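Local coordinates for CHAD domain (Ricinus communis, PDB 6QV5), which probably binds inorganic polyphosphate through an all-helical domain built of four-helix bundles, and carries a zinc ion, at residues 183-186 with 187-191; 204-207 with 208-212; 247-250 with 251-254; 266-269 with 270-274. One frame throughout, in Å; residues are numbered along the deposited sequence.

Interaction 1. Residues 183-186 with 187-191; sequences HKSL and LKRAA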
# COMPACT_ATOMS: atom_id res chain seq x y z
N HIS A 183 6.40 7.90 14.64
CA HIS A 183 6.81 6.93 15.67
C HIS A 183 5.83 7.03 16.85
O HIS A 183 5.44 6.01 17.41
CB HIS A 183 8.26 7.17 16.12
CG HIS A 183 8.78 6.17 17.11
ND1 HIS A 183 8.99 4.84 16.76
CD2 HIS A 183 9.12 6.33 18.41
CE1 HIS A 183 9.44 4.25 17.85
NE2 HIS A 183 9.54 5.10 18.86
N LYS A 184 5.42 8.28 17.19
CA LYS A 184 4.46 8.62 18.24
C LYS A 184 3.08 8.06 17.87
O LYS A 184 2.42 7.48 18.74
CB LYS A 184 4.40 10.15 18.42
CG LYS A 184 3.33 10.68 19.37
CD LYS A 184 3.41 12.21 19.54
CE LYS A 184 2.85 13.00 18.37
NZ LYS A 184 3.22 14.43 18.47
N SER A 185 2.67 8.21 16.59
CA SER A 185 1.39 7.72 16.06
C SER A 185 1.33 6.19 16.04
O SER A 185 0.31 5.63 16.44
CB SER A 185 1.15 8.28 14.66
OG SER A 185 -0.14 7.93 14.17
N LEU A 186 2.42 5.52 15.60
CA LEU A 186 2.53 4.06 15.54
C LEU A 186 2.41 3.43 16.93
O LEU A 186 1.59 2.52 17.11
CB LEU A 186 3.84 3.62 14.85
CG LEU A 186 4.25 2.14 14.95
CD1 LEU A 186 3.44 1.27 14.01
CD2 LEU A 186 5.72 1.97 14.66
N LEU A 187 3.22 3.91 17.90
CA LEU A 187 3.23 3.43 19.28
C LEU A 187 1.90 3.65 19.99
O LEU A 187 1.47 2.77 20.74
CB LEU A 187 4.39 4.08 20.06
CG LEU A 187 5.61 3.19 20.36
CD1 LEU A 187 6.36 2.79 19.09
CD2 LEU A 187 6.56 3.89 21.31
N LYS A 188 1.24 4.80 19.75
CA LYS A 188 -0.06 5.15 20.33
C LYS A 188 -1.15 4.21 19.81
O LYS A 188 -1.94 3.70 20.61
CB LYS A 188 -0.43 6.61 20.00
CG LYS A 188 -1.51 7.22 20.89
CD LYS A 188 -2.30 8.33 20.19
CE LYS A 188 -1.59 9.67 20.17
NZ LYS A 188 -2.37 10.69 19.43
N ARG A 189 -1.17 3.96 18.49
CA ARG A 189 -2.13 3.07 17.83
C ARG A 189 -1.93 1.61 18.20
O ARG A 189 -2.90 0.86 18.28
CB ARG A 189 -2.12 3.27 16.30
CG ARG A 189 -2.83 4.54 15.87
CD ARG A 189 -2.55 4.88 14.42
NE ARG A 189 -3.28 6.07 14.00
CZ ARG A 189 -3.48 6.42 12.73
NH1 ARG A 189 -3.02 5.67 11.74
NH2 ARG A 189 -4.16 7.53 12.44
N ALA A 190 -0.66 1.20 18.45
CA ALA A 190 -0.32 -0.17 18.86
C ALA A 190 -0.73 -0.42 20.32
O ALA A 190 -1.00 -1.57 20.68
CB ALA A 190 1.17 -0.41 18.68
N ALA A 191 -0.78 0.65 21.14
CA ALA A 191 -1.18 0.60 22.55
C ALA A 191 -2.71 0.66 22.69
O ALA A 191 -3.27 -0.08 23.50
CB ALA A 191 -0.54 1.74 23.32
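His-183 and Leu-187 meet one helical turn apart, the methyl CD1 of Leu-187 lying over a face of the imidazole in a CH-pi contact, 4.0 Å from the ring centroid and 28° off its normal. The closest ring atom is CE1 of His-183, 3.6 Å from that CD1. With CG of His-183 anti to the backbone N (chi1 -176°), the ring leans along the helix toward the leucine, and a hydrogen bond between ND1 and the hydroxyl of Tyr-230 restrains its rotation. In the backbone of the same turn, the N of Leu-187 donates to the O of His-183 at 3.1 Å in a nearly straight bond (168°). A second close approach joins Ser-185 and Arg-189. Here OG of Ser-185 sits above one face of the guanidinium, near its rim, 3.7 Å from NE of Arg-189; the arginine chain runs extended past the serine, and its NH1 is held by the O of Arg-203. The outer side is looser. Lys-184 and Lys-188 are exposed, and their NZ atoms are 6.8 Å apart, not in contact. Leu-186, by contrast, is buried: its side chain packs on Thr-208 of helix 198-217 and on Tyr-230 and Leu-234 of helix 224-260, while Arg-189 lies against Ile-206 and Ala-207, so that this turn of helix 171-192 rests on both following helices.

Interaction 2. Residues 204-207 with 208-212; sequences TRIA and TKRGR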
# COMPACT_ATOMS: atom_id res chain seq x y z
N THR A 204 -3.24 0.65 13.06
CA THR A 204 -1.88 0.18 13.37
C THR A 204 -1.16 -0.23 12.07
O THR A 204 -0.00 0.16 11.89
CB THR A 204 -1.93 -0.93 14.43
OG1 THR A 204 -2.70 -0.49 15.55
CG2 THR A 204 -0.54 -1.36 14.90
N ARG A 205 -1.86 -0.98 11.18
CA ARG A 205 -1.36 -1.46 9.90
C ARG A 205 -0.95 -0.30 8.97
O ARG A 205 0.09 -0.38 8.31
CB ARG A 205 -2.43 -2.36 9.24
CG ARG A 205 -1.99 -3.09 7.97
CD ARG A 205 -2.99 -4.15 7.54
NE ARG A 205 -4.36 -3.63 7.40
CZ ARG A 205 -4.86 -3.12 6.28
NH1 ARG A 205 -4.12 -3.05 5.18
NH2 ARG A 205 -6.11 -2.67 6.25
N ILE A 206 -1.77 0.77 8.93
CA ILE A 206 -1.48 1.93 8.08
C ILE A 206 -0.36 2.79 8.68
O ILE A 206 0.44 3.34 7.92
CB ILE A 206 -2.73 2.77 7.66
CG1 ILE A 206 -3.45 3.43 8.86
CG2 ILE A 206 -3.70 1.93 6.81
CD1 ILE A 206 -4.05 4.81 8.56
N ALA A 207 -0.26 2.85 10.03
CA ALA A 207 0.80 3.57 10.75
C ALA A 207 2.15 2.88 10.49
O ALA A 207 3.18 3.55 10.42
CB ALA A 207 0.51 3.61 12.24
N THR A 208 2.11 1.54 10.33
CA THR A 208 3.24 0.68 10.01
C THR A 208 3.71 0.94 8.57
O THR A 208 4.91 1.00 8.32
CB THR A 208 2.84 -0.79 10.26
OG1 THR A 208 2.47 -0.95 11.63
CG2 THR A 208 3.94 -1.76 9.92
N LYS A 209 2.75 1.10 7.63
CA LYS A 209 3.01 1.38 6.21
C LYS A 209 3.58 2.78 6.03
O LYS A 209 4.59 2.94 5.33
CB LYS A 209 1.74 1.19 5.36
CG LYS A 209 1.59 -0.20 4.77
CD LYS A 209 0.41 -0.26 3.81
CE LYS A 209 0.30 -1.60 3.12
NZ LYS A 209 -0.88 -1.65 2.21
N ARG A 210 2.96 3.80 6.68
CA ARG A 210 3.38 5.20 6.64
C ARG A 210 4.81 5.37 7.17
O ARG A 210 5.60 6.09 6.56
CB ARG A 210 2.42 6.09 7.45
CG ARG A 210 1.10 6.41 6.76
CD ARG A 210 0.18 7.18 7.68
NE ARG A 210 -1.16 7.35 7.10
CZ ARG A 210 -2.18 7.93 7.73
NH1 ARG A 210 -2.03 8.40 8.97
NH2 ARG A 210 -3.36 8.04 7.14
N GLY A 211 5.11 4.68 8.27
CA GLY A 211 6.43 4.69 8.91
C GLY A 211 7.51 4.03 8.07
O GLY A 211 8.65 4.49 8.06
N ARG A 212 7.15 2.93 7.36
CA ARG A 212 8.05 2.19 6.48
C ARG A 212 8.41 3.04 5.25
O ARG A 212 9.58 3.11 4.90
CB ARG A 212 7.42 0.85 6.05
CG ARG A 212 8.41 -0.13 5.43
CD ARG A 212 7.75 -1.42 4.97
NE ARG A 212 7.17 -1.31 3.63
CZ ARG A 212 7.81 -1.60 2.51
NH1 ARG A 212 9.07 -2.02 2.54
NH2 ARG A 212 7.21 -1.47 1.33
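A helical turn in the middle of helix 198-217 joins Thr-204 to Thr-208 through the hydroxyl of the second threonine. OG1 of Thr-208 donates to the O of Thr-204 at 2.7 Å, and the N of Thr-208 donates to that same oxygen at 3.0 Å. The two donors arrive from opposite faces of the carbonyl plane, the hydroxyl standing 37° out of it. OG1 is set beside its own backbone N, chi1 -60°, which turns it back along the helix to the preceding turn. A threonine within a helix commonly gives its hydroxyl to the carbonyl four residues back, and here the bond satisfies OG1 as a donor in a buried residue packed on Leu-186 of helix 171-192. Farther round the helix, Ile-206 and Arg-210 run side by side in the same direction. CD1 of Ile-206 lies over one face of the guanidinium, offset toward its rim, 3.6 Å from NH2 of Arg-210. The arginine chain is extended from CG to NE, and its CG passes 3.3 Å from the O of Ile-206. On the basic flank, NZ of Lys-209 lies close to the like charge of Arg-65; such a gathering of positive charge is consistent with binding of polyphosphate.

Interaction 3. Residues 247-250 with 251-254; sequences LVVA and GRLL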
# COMPACT_ATOMS: atom_id res chain seq x y z
N LEU A 247 -8.00 -11.99 4.59
CA LEU A 247 -9.09 -12.89 4.96
C LEU A 247 -10.44 -12.15 4.98
O LEU A 247 -11.42 -12.66 4.43
CB LEU A 247 -8.80 -13.50 6.35
CG LEU A 247 -8.18 -14.91 6.44
CD1 LEU A 247 -6.87 -15.03 5.67
CD2 LEU A 247 -7.90 -15.25 7.88
N VAL A 248 -10.49 -10.94 5.59
CA VAL A 248 -11.71 -10.14 5.70
C VAL A 248 -12.09 -9.50 4.34
O VAL A 248 -13.28 -9.34 4.07
CB VAL A 248 -11.68 -9.12 6.88
CG1 VAL A 248 -10.84 -7.88 6.57
CG2 VAL A 248 -13.09 -8.73 7.32
N VAL A 249 -11.09 -9.18 3.48
CA VAL A 249 -11.31 -8.62 2.14
C VAL A 249 -11.92 -9.72 1.25
O VAL A 249 -12.89 -9.46 0.53
CB VAL A 249 -10.01 -7.99 1.54
CG1 VAL A 249 -10.13 -7.76 0.03
CG2 VAL A 249 -9.66 -6.68 2.24
N ALA A 250 -11.40 -10.96 1.38
CA ALA A 250 -11.87 -12.16 0.67
C ALA A 250 -13.35 -12.43 0.93
O ALA A 250 -14.09 -12.69 -0.02
CB ALA A 250 -11.04 -13.36 1.09
N GLY A 251 -13.77 -12.32 2.19
CA GLY A 251 -15.15 -12.50 2.63
C GLY A 251 -16.09 -11.46 2.04
O GLY A 251 -17.22 -11.78 1.69
N ARG A 252 -15.60 -10.21 1.92
CA ARG A 252 -16.32 -9.07 1.35
C ARG A 252 -16.46 -9.25 -0.18
O ARG A 252 -17.56 -9.06 -0.71
CB ARG A 252 -15.60 -7.75 1.69
CG ARG A 252 -16.28 -6.49 1.16
CD ARG A 252 -15.44 -5.23 1.35
NE ARG A 252 -14.15 -5.29 0.66
CZ ARG A 252 -13.95 -4.93 -0.61
NH1 ARG A 252 -14.96 -4.49 -1.35
NH2 ARG A 252 -12.74 -5.02 -1.15
N LEU A 253 -15.36 -9.63 -0.86
CA LEU A 253 -15.33 -9.85 -2.32
C LEU A 253 -16.20 -11.02 -2.76
O LEU A 253 -16.89 -10.91 -3.78
CB LEU A 253 -13.89 -10.06 -2.83
CG LEU A 253 -12.93 -8.86 -2.81
CD1 LEU A 253 -11.53 -9.28 -3.21
CD2 LEU A 253 -13.40 -7.73 -3.73
N LEU A 254 -16.19 -12.14 -2.00
CA LEU A 254 -16.99 -13.32 -2.31
C LEU A 254 -18.48 -13.10 -2.09
O LEU A 254 -19.28 -13.54 -2.91
CB LEU A 254 -16.49 -14.57 -1.56
CG LEU A 254 -15.15 -15.17 -2.03
CD1 LEU A 254 -14.55 -16.06 -0.97
CD2 LEU A 254 -15.29 -15.93 -3.35
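Four successive i to i+4 backbone hydrogen bonds carry helix 224-260 through this turn, the shortest from the N of Leu-253 to the O of Val-249 at 2.8 Å and the longest two, to Leu-247 O and Val-248 O, from the N atoms of Gly-251 and Arg-252. The side chains of Val-249 and Leu-253 lie next to each other and point the same way, with CG1 of Val-249 3.8 Å from CD1 of Leu-253. That methyl is anti to the valine's backbone N (chi1 164°), a setting that turns it toward the next turn. CG1 also lies 4.0 Å from NH2 of Arg-252, whose chain folds at its third torsion (chi3 61°) and runs alongside the valine; NH1 of the same group forms a salt bridge with Glu-256. Leu-254 packs back on the helix, its CD1 3.5 Å from the O of Ala-250, the acceptor of its own N. Two neighbouring helices pack on the buried side of this turn: Ala-250 rests on Leu-104 and Thr-108 and Leu-253 on Asp-100 and Trp-101 of helix 82-108, whereas Leu-247 meets Gln-278 and Gln-279, and Ala-250 also Leu-275, of helix 265-281, whose Arg-272 bonds through NE to the O of Gly-251.

Interaction 4. Residues 266-269 with 270-274; sequences EAVQ and FARGY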
# COMPACT_ATOMS: atom_id res chain seq x y z
N GLU A 266 -23.28 -21.63 -3.68
CA GLU A 266 -22.97 -22.78 -2.82
C GLU A 266 -21.46 -22.90 -2.59
O GLU A 266 -21.03 -23.11 -1.46
CB GLU A 266 -23.52 -24.08 -3.43
CG GLU A 266 -25.01 -24.27 -3.19
CD GLU A 266 -25.57 -25.56 -3.77
OE1 GLU A 266 -26.33 -25.49 -4.76
OE2 GLU A 266 -25.26 -26.64 -3.22
N ALA A 267 -20.66 -22.73 -3.67
CA ALA A 267 -19.20 -22.77 -3.64
C ALA A 267 -18.65 -21.54 -2.90
O ALA A 267 -17.65 -21.66 -2.20
CB ALA A 267 -18.64 -22.82 -5.05
N VAL A 268 -19.32 -20.37 -3.07
CA VAL A 268 -18.97 -19.10 -2.43
C VAL A 268 -19.13 -19.22 -0.91
O VAL A 268 -18.19 -18.91 -0.18
CB VAL A 268 -19.80 -17.91 -3.01
CG1 VAL A 268 -19.65 -16.65 -2.15
CG2 VAL A 268 -19.41 -17.61 -4.46
N GLN A 269 -20.32 -19.66 -0.45
CA GLN A 269 -20.65 -19.84 0.96
C GLN A 269 -19.71 -20.81 1.67
O GLN A 269 -19.40 -20.60 2.85
CB GLN A 269 -22.13 -20.24 1.15
CG GLN A 269 -23.13 -19.11 0.91
CD GLN A 269 -23.18 -18.10 2.03
OE1 GLN A 269 -22.41 -17.13 2.06
NE2 GLN A 269 -24.09 -18.30 2.97
N PHE A 270 -19.22 -21.85 0.95
CA PHE A 270 -18.26 -22.83 1.46
C PHE A 270 -16.92 -22.14 1.73
O PHE A 270 -16.32 -22.37 2.79
CB PHE A 270 -18.08 -24.01 0.48
CG PHE A 270 -17.20 -25.12 1.00
CD1 PHE A 270 -17.73 -26.15 1.77
CD2 PHE A 270 -15.84 -25.13 0.74
CE1 PHE A 270 -16.91 -27.17 2.27
CE2 PHE A 270 -15.01 -26.15 1.24
CZ PHE A 270 -15.56 -27.16 2.00
N ALA A 271 -16.45 -21.31 0.77
CA ALA A 271 -15.21 -20.55 0.87
C ALA A 271 -15.32 -19.49 1.96
O ALA A 271 -14.39 -19.32 2.74
CB ALA A 271 -14.89 -19.90 -0.47
N ARG A 272 -16.49 -18.80 2.04
CA ARG A 272 -16.78 -17.76 3.04
C ARG A 272 -16.81 -18.33 4.45
O ARG A 272 -16.32 -17.69 5.38
CB ARG A 272 -18.08 -17.03 2.71
CG ARG A 272 -17.93 -15.99 1.60
CD ARG A 272 -19.14 -15.08 1.47
NE ARG A 272 -19.23 -14.13 2.58
CZ ARG A 272 -20.17 -14.14 3.51
NH1 ARG A 272 -21.13 -15.07 3.49
NH2 ARG A 272 -20.17 -13.24 4.48
N GLY A 273 -17.37 -19.54 4.60
CA GLY A 273 -17.44 -20.25 5.87
C GLY A 273 -16.06 -20.62 6.37
O GLY A 273 -15.75 -20.41 7.55
N TYR A 274 -15.20 -21.12 5.45
CA TYR A 274 -13.81 -21.51 5.70
C TYR A 274 -12.96 -20.31 6.12
O TYR A 274 -12.17 -20.42 7.06
CB TYR A 274 -13.20 -22.18 4.45
CG TYR A 274 -11.95 -22.98 4.71
CD1 TYR A 274 -11.99 -24.37 4.82
CD2 TYR A 274 -10.70 -22.37 4.81
CE1 TYR A 274 -10.84 -25.12 5.04
CE2 TYR A 274 -9.54 -23.10 5.04
CZ TYR A 274 -9.61 -24.48 5.16
OH TYR A 274 -8.47 -25.21 5.38
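Arg-272 reaches back along helix 265-281 to Val-268 and Gln-269, one turn earlier. Its CB lies 3.4 Å from the O of Val-268, the oxygen that accepts the backbone N of Arg-272 at 2.8 Å. CG stays beside the same oxygen, and CD passes CG1 of Val-268 at 4.0 Å, the two side chains crossing at a slant. The chain then bends at chi3. NE turns to the O of Gly-251 on helix 224-260, whereas beyond CZ the guanidinium presents its edge to Gln-269, and NH1 donates to OE1 of that residue at 2.8 Å. OE1 is only 6° out of the guanidinium plane. Amide and guanidinium planes are 7° apart, and NH1 lies in the plane of the amide carbonyl, although the N-H is bent at 137°. Gln-269 is itself folded at chi2, which brings OE1 over toward the arginine. With NE and NH1 both engaged, the guanidinium is restrained from turning. Val-268 packs beside Arg-272 on Leu-254 and Ala-258 of helix 224-260, and on Leu-125 of helix 122-145; on another side, Phe-270 directs its ring to Leu-122. The Gln-269 to Arg-272 pair is thus an i to i+3 side-chain hydrogen bond at the edge of the interface between helices 265-281 and 224-260 of an all-helical fold.

In the fold
From the N terminus, all four contacts lie in series, each within a single helix, so none closes a loop and none nests in or crosses another. Interaction 1 on helix 171-192 and interaction 2 on helix 198-217 have centres 10 Å apart and touch where these consecutive helices pair. Helix 224-260 then runs on to interaction 3, whose centre is about 22 Å from that of interaction 2. After a short connection comes helix 265-281, and interaction 4 packs against interaction 3 with centres about 11 Å apart. The two pairs are thus well separated parts of one helical fold, joined by long helix 224-260; the zinc site lies elsewhere.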